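Local coordinates for Glyoxalase/bleomycin resistance protein/dioxygenase (Alicyclobacillus acidocaldarius subsp. acidocaldarius, PDB 3RRI), which belongs to the vicinal oxygen chelate (glyoxalase/bleomycin resistance/dioxygenase) superfamily and may act as a dioxygenase, at residues Phe75-Lys78 / Lys79-Asp82; Asn83-Lys86 / Leu87-Arg91. One frame throughout, in Å; residues are numbered along the deposited sequence.

Contact 1 (Phe75-Lys78 / Lys79-Asp82)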
loop_
_atom_site.group_PDB
_atom_site.type_symbol
_atom_site.label_atom_id
_atom_site.label_comp_id
_atom_site.label_asym_id
_atom_site.label_seq_id
_atom_site.Cartn_x
_atom_site.Cartn_y
_atom_site.Cartn_z
ATOM N N PHE A 75 -7.485 -5.875 16.713
ATOM C CA PHE A 75 -6.617 -4.807 16.304
ATOM C C PHE A 75 -5.163 -5.247 16.276
ATOM O O PHE A 75 -4.691 -5.853 17.224
ATOM C CB PHE A 75 -6.713 -3.620 17.291
ATOM C CG PHE A 75 -8.048 -2.974 17.317
ATOM C CD1 PHE A 75 -8.450 -2.133 16.266
ATOM C CD2 PHE A 75 -8.933 -3.203 18.361
ATOM C CE1 PHE A 75 -9.700 -1.558 16.293
ATOM C CE2 PHE A 75 -10.174 -2.614 18.386
ATOM C CZ PHE A 75 -10.570 -1.815 17.339
ATOM N N ARG A 76 -4.446 -4.922 15.203
ATOM C CA ARG A 76 -3.018 -5.239 15.128
ATOM C C ARG A 76 -2.225 -4.357 16.095
ATOM O O ARG A 76 -1.268 -4.824 16.717
ATOM C CB ARG A 76 -2.422 -5.091 13.721
ATOM C CG ARG A 76 -1.020 -5.742 13.640
ATOM C CD ARG A 76 -0.592 -6.054 12.225
ATOM N NE ARG A 76 -1.556 -6.891 11.486
ATOM C CZ ARG A 76 -1.342 -8.128 11.023
ATOM N NH1 ARG A 76 -0.175 -8.747 11.225
ATOM N NH2 ARG A 76 -2.312 -8.756 10.339
ATOM N N ASP A 77 -2.608 -3.100 16.165
ATOM C CA ASP A 77 -1.906 -2.073 16.951
ATOM C C ASP A 77 -2.574 -1.953 18.307
ATOM O O ASP A 77 -3.706 -1.542 18.410
ATOM C CB ASP A 77 -1.990 -0.746 16.188
ATOM C CG ASP A 77 -1.134 0.382 16.791
ATOM O OD1 ASP A 77 -0.673 0.272 17.968
ATOM O OD2 ASP A 77 -0.940 1.391 16.048
ATOM N N LYS A 78 -1.862 -2.286 19.372
ATOM C CA LYS A 78 -2.455 -2.150 20.679
ATOM C C LYS A 78 -3.007 -0.756 21.008
ATOM O O LYS A 78 -3.958 -0.648 21.762
ATOM C CB LYS A 78 -1.462 -2.520 21.772
ATOM C CG LYS A 78 -2.147 -2.670 23.119
ATOM C CD LYS A 78 -1.369 -3.428 24.125
ATOM C CE LYS A 78 -2.346 -4.054 25.151
ATOM N NZ LYS A 78 -3.007 -3.042 26.038
ATOM N N LYS A 79 -2.442 0.300 20.437
ATOM C CA LYS A 79 -2.968 1.650 20.679
ATOM C C LYS A 79 -4.433 1.775 20.263
ATOM O O LYS A 79 -5.222 2.491 20.893
ATOM C CB LYS A 79 -2.148 2.716 19.973
ATOM C CG LYS A 79 -2.542 4.149 20.354
ATOM C CD LYS A 79 -1.842 5.181 19.488
ATOM C CE LYS A 79 -1.705 6.513 20.237
ATOM N NZ LYS A 79 -3.032 6.946 20.785
ATOM N N HIS A 80 -4.801 1.120 19.169
ATOM C CA HIS A 80 -6.191 1.169 18.739
ATOM C C HIS A 80 -7.125 0.451 19.705
ATOM O O HIS A 80 -8.211 0.944 20.011
ATOM C CB HIS A 80 -6.365 0.620 17.320
ATOM C CG HIS A 80 -5.716 1.459 16.261
ATOM N ND1 HIS A 80 -5.188 0.924 15.107
ATOM C CD2 HIS A 80 -5.541 2.798 16.165
ATOM C CE1 HIS A 80 -4.701 1.894 14.353
ATOM N NE2 HIS A 80 -4.904 3.048 14.970
ATOM N N PHE A 81 -6.662 -0.699 20.214
ATOM C CA PHE A 81 -7.396 -1.438 21.221
ATOM C C PHE A 81 -7.565 -0.575 22.517
ATOM O O PHE A 81 -8.665 -0.415 23.029
ATOM C CB PHE A 81 -6.655 -2.758 21.498
ATOM C CG PHE A 81 -7.238 -3.605 22.588
ATOM C CD1 PHE A 81 -8.193 -4.571 22.313
ATOM C CD2 PHE A 81 -6.799 -3.481 23.907
ATOM C CE1 PHE A 81 -8.721 -5.348 23.297
ATOM C CE2 PHE A 81 -7.308 -4.285 24.894
ATOM C CZ PHE A 81 -8.263 -5.198 24.614
ATOM N N ASP A 82 -6.449 0.007 22.978
ATOM C CA ASP A 82 -6.454 0.824 24.211
ATOM C C ASP A 82 -7.328 2.066 24.054
ATOM O O ASP A 82 -8.052 2.433 24.967
ATOM C CB ASP A 82 -5.045 1.276 24.587
ATOM C CG ASP A 82 -4.124 0.131 25.009
ATOM O OD1 ASP A 82 -4.595 -1.007 25.188
ATOM O OD2 ASP A 82 -2.905 0.404 25.129
HETATM O O HOH W 1 -4.552 -1.769 14.446
#
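The N-terminal cap of helix 78-90, where strand 70-74 leads into the helix of the second βαβββ module of a vicinal oxygen chelate fold, is built on Asp77. Its OD1 accepts the backbone N of Lys79 at 3.0 Å, meeting that donor from above the carboxylate plane. With CG anti to the backbone N (chi1 -172°), the carboxylate is directed forward to the N-H of Lys79, alongside its CB. The carbonyl oxygen, Asp77 O, takes the N-H of His80 at 3.0 Å, again from above the carbonyl plane. His80 is tied to the loop a second time through a water, which accepts from Asp77 N and lies 2.8 Å from His80 ND1, at the edge of the imidazole. The far nitrogen of that ring, NE2, bonds to Asp131 of a third subunit, so the cap reaches an interface. On the buried side the Phe75 ring lies against the helix backbone, with His80 C over one face, CD1 3.6 Å from His80 CB and CD2 3.9 Å from Phe81 CB. Phe81, also buried, meets Phe113 edge-to-face. One turn is then closed by charge: the Lys78 chain, bent at its last torsion, brings NZ to the syn lone pair of Asp82 OD1, 2.7 Å away.

Contact 2 (Asn83-Lys86 / Leu87-Arg91)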
loop_
_atom_site.group_PDB
_atom_site.type_symbol
_atom_site.label_atom_id
_atom_site.label_comp_id
_atom_site.label_asym_id
_atom_site.label_seq_id
_atom_site.Cartn_x
_atom_site.Cartn_y
_atom_site.Cartn_z
ATOM N N ASN A 83 -7.245 2.740 22.901
ATOM C CA ASN A 83 -8.101 3.877 22.631
ATOM C C ASN A 83 -9.579 3.532 22.716
ATOM O O ASN A 83 -10.381 4.309 23.182
ATOM C CB ASN A 83 -7.839 4.435 21.227
ATOM C CG ASN A 83 -6.537 5.218 21.127
ATOM O OD1 ASN A 83 -5.862 5.474 22.138
ATOM N ND2 ASN A 83 -6.169 5.591 19.901
ATOM N N LEU A 84 -9.952 2.373 22.169
ATOM C CA LEU A 84 -11.368 2.008 22.163
ATOM C C LEU A 84 -11.853 1.658 23.557
ATOM O O LEU A 84 -12.946 2.032 23.942
ATOM C CB LEU A 84 -11.611 0.849 21.175
ATOM C CG LEU A 84 -13.074 0.375 21.073
ATOM C CD1 LEU A 84 -13.979 1.516 20.545
ATOM C CD2 LEU A 84 -13.202 -0.915 20.194
ATOM N N TYR A 85 -11.018 0.969 24.323
ATOM C CA TYR A 85 -11.397 0.712 25.716
ATOM C C TYR A 85 -11.642 2.009 26.484
ATOM O O TYR A 85 -12.614 2.136 27.220
ATOM C CB TYR A 85 -10.306 -0.085 26.370
ATOM C CG TYR A 85 -10.520 -0.406 27.833
ATOM C CD1 TYR A 85 -11.433 -1.368 28.206
ATOM C CD2 TYR A 85 -9.782 0.230 28.821
ATOM C CE1 TYR A 85 -11.640 -1.696 29.518
ATOM C CE2 TYR A 85 -9.982 -0.094 30.142
ATOM C CZ TYR A 85 -10.906 -1.053 30.484
ATOM O OH TYR A 85 -11.166 -1.427 31.780
ATOM N N LYS A 86 -10.736 2.963 26.301
ATOM C CA LYS A 86 -10.833 4.253 26.999
ATOM C C LYS A 86 -12.097 4.975 26.553
ATOM O O LYS A 86 -12.823 5.578 27.350
ATOM C CB LYS A 86 -9.600 5.107 26.697
ATOM C CG LYS A 86 -9.647 6.512 27.273
ATOM C CD LYS A 86 -8.373 7.287 26.946
ATOM C CE LYS A 86 -8.528 8.810 27.123
ATOM N NZ LYS A 86 -7.506 9.533 26.308
ATOM N N LEU A 87 -12.405 4.899 25.251
ATOM C CA LEU A 87 -13.597 5.518 24.741
ATOM C C LEU A 87 -14.851 4.940 25.410
ATOM O O LEU A 87 -15.741 5.697 25.845
ATOM C CB LEU A 87 -13.659 5.306 23.218
ATOM C CG LEU A 87 -14.869 5.844 22.431
ATOM C CD1 LEU A 87 -14.530 6.108 20.922
ATOM C CD2 LEU A 87 -16.094 4.964 22.492
ATOM N N ALA A 88 -14.933 3.613 25.438
ATOM C CA ALA A 88 -16.073 2.899 26.020
ATOM C C ALA A 88 -16.275 3.261 27.496
ATOM O O ALA A 88 -17.397 3.544 27.923
ATOM C CB ALA A 88 -15.902 1.401 25.830
ATOM N N LYS A 89 -15.158 3.318 28.214
ATOM C CA LYS A 89 -15.194 3.683 29.636
ATOM C C LYS A 89 -15.630 5.124 29.852
ATOM O O LYS A 89 -16.560 5.379 30.621
ATOM C CB LYS A 89 -13.823 3.459 30.276
ATOM C CG LYS A 89 -13.521 2.014 30.531
ATOM C CD LYS A 89 -14.460 1.433 31.544
ATOM C CE LYS A 89 -14.063 0.040 31.955
ATOM N NZ LYS A 89 -14.871 -0.393 33.101
ATOM N N GLN A 90 -14.985 6.056 29.165
ATOM C CA GLN A 90 -15.316 7.452 29.352
ATOM C C GLN A 90 -16.756 7.753 28.961
ATOM O O GLN A 90 -17.452 8.468 29.678
ATOM C CB GLN A 90 -14.320 8.366 28.636
ATOM C CG GLN A 90 -12.894 8.290 29.228
ATOM C CD GLN A 90 -12.076 9.552 28.998
ATOM O OE1 GLN A 90 -12.618 10.606 28.675
ATOM N NE2 GLN A 90 -10.779 9.451 29.184
ATOM N N ARG A 91 -17.218 7.187 27.849
ATOM C CA ARG A 91 -18.565 7.447 27.367
ATOM C C ARG A 91 -19.654 6.564 27.978
ATOM O O ARG A 91 -20.822 6.694 27.631
ATOM C CB ARG A 91 -18.580 7.342 25.847
ATOM C CG ARG A 91 -17.779 8.422 25.214
ATOM C CD ARG A 91 -17.955 8.371 23.704
ATOM N NE ARG A 91 -17.253 9.448 23.029
ATOM C CZ ARG A 91 -17.149 9.546 21.710
ATOM N NH1 ARG A 91 -17.649 8.567 20.918
ATOM N NH2 ARG A 91 -16.529 10.597 21.168
#
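Successive i to i+4 contacts along the second half of helix 78-90 show how one helix can face both its own sheet and a subunit interface. The backbone supplies a regular ladder, with Leu87 N to Asn83 O at 3.0 Å, Ala88 N to Leu84 O at 2.9 Å, and matching bonds from Lys89 N to Tyr85 O and from Gln90 N to Lys86 O. The clearest side-chain pairing is Tyr85 with Lys89. Lys89 lays CG over one face of the phenol, 4.2 Å from the ring centroid and 15° off its normal, a CH-pi contact displaced toward the rim. Because the lysine chain bends at its second torsion (chi2 -65°), it runs on along the ring, and CE comes to 3.3 Å from Tyr85 OH. The two polar ends then share one carboxylate: Tyr85 OH bonds to Asp98 and Lys89 NZ forms a salt bridge with it, while Phe95 adds a cation-pi contact to the lysine. Leu84 and Leu87 meet only loosely, CD1 to CD2 at 4.5 Å, and both pack on Arg132 of a third subunit. Toward the sheet, Leu84 and Ala88 rest on Phe113 and Leu115 of strand 110-116, and Tyr85 meets Phe113 edge-to-face, seating this helix against that strand.

Overall arrangement
Contacts 1 and 2 are consecutive parts of helix 78-90, the first its capped start and the second its later turns, with centres about 12 Å apart. Besides the continuous helix, they meet where Phe75, from the loop before it, packs on Leu84, CE2 to CD2 at 3.9 Å, and a weak hydrogen bond from Lys79 NZ to Asn83 OD1 also joins them. Phe113 of strand 110-116 links them further, taking Phe81 from contact 1 and both Leu84 and Tyr85 from contact 2. Both contacts also touch the third subunit, so the helix lies between its own sheet and an assembly interface. No metal or ligand takes part in either contact.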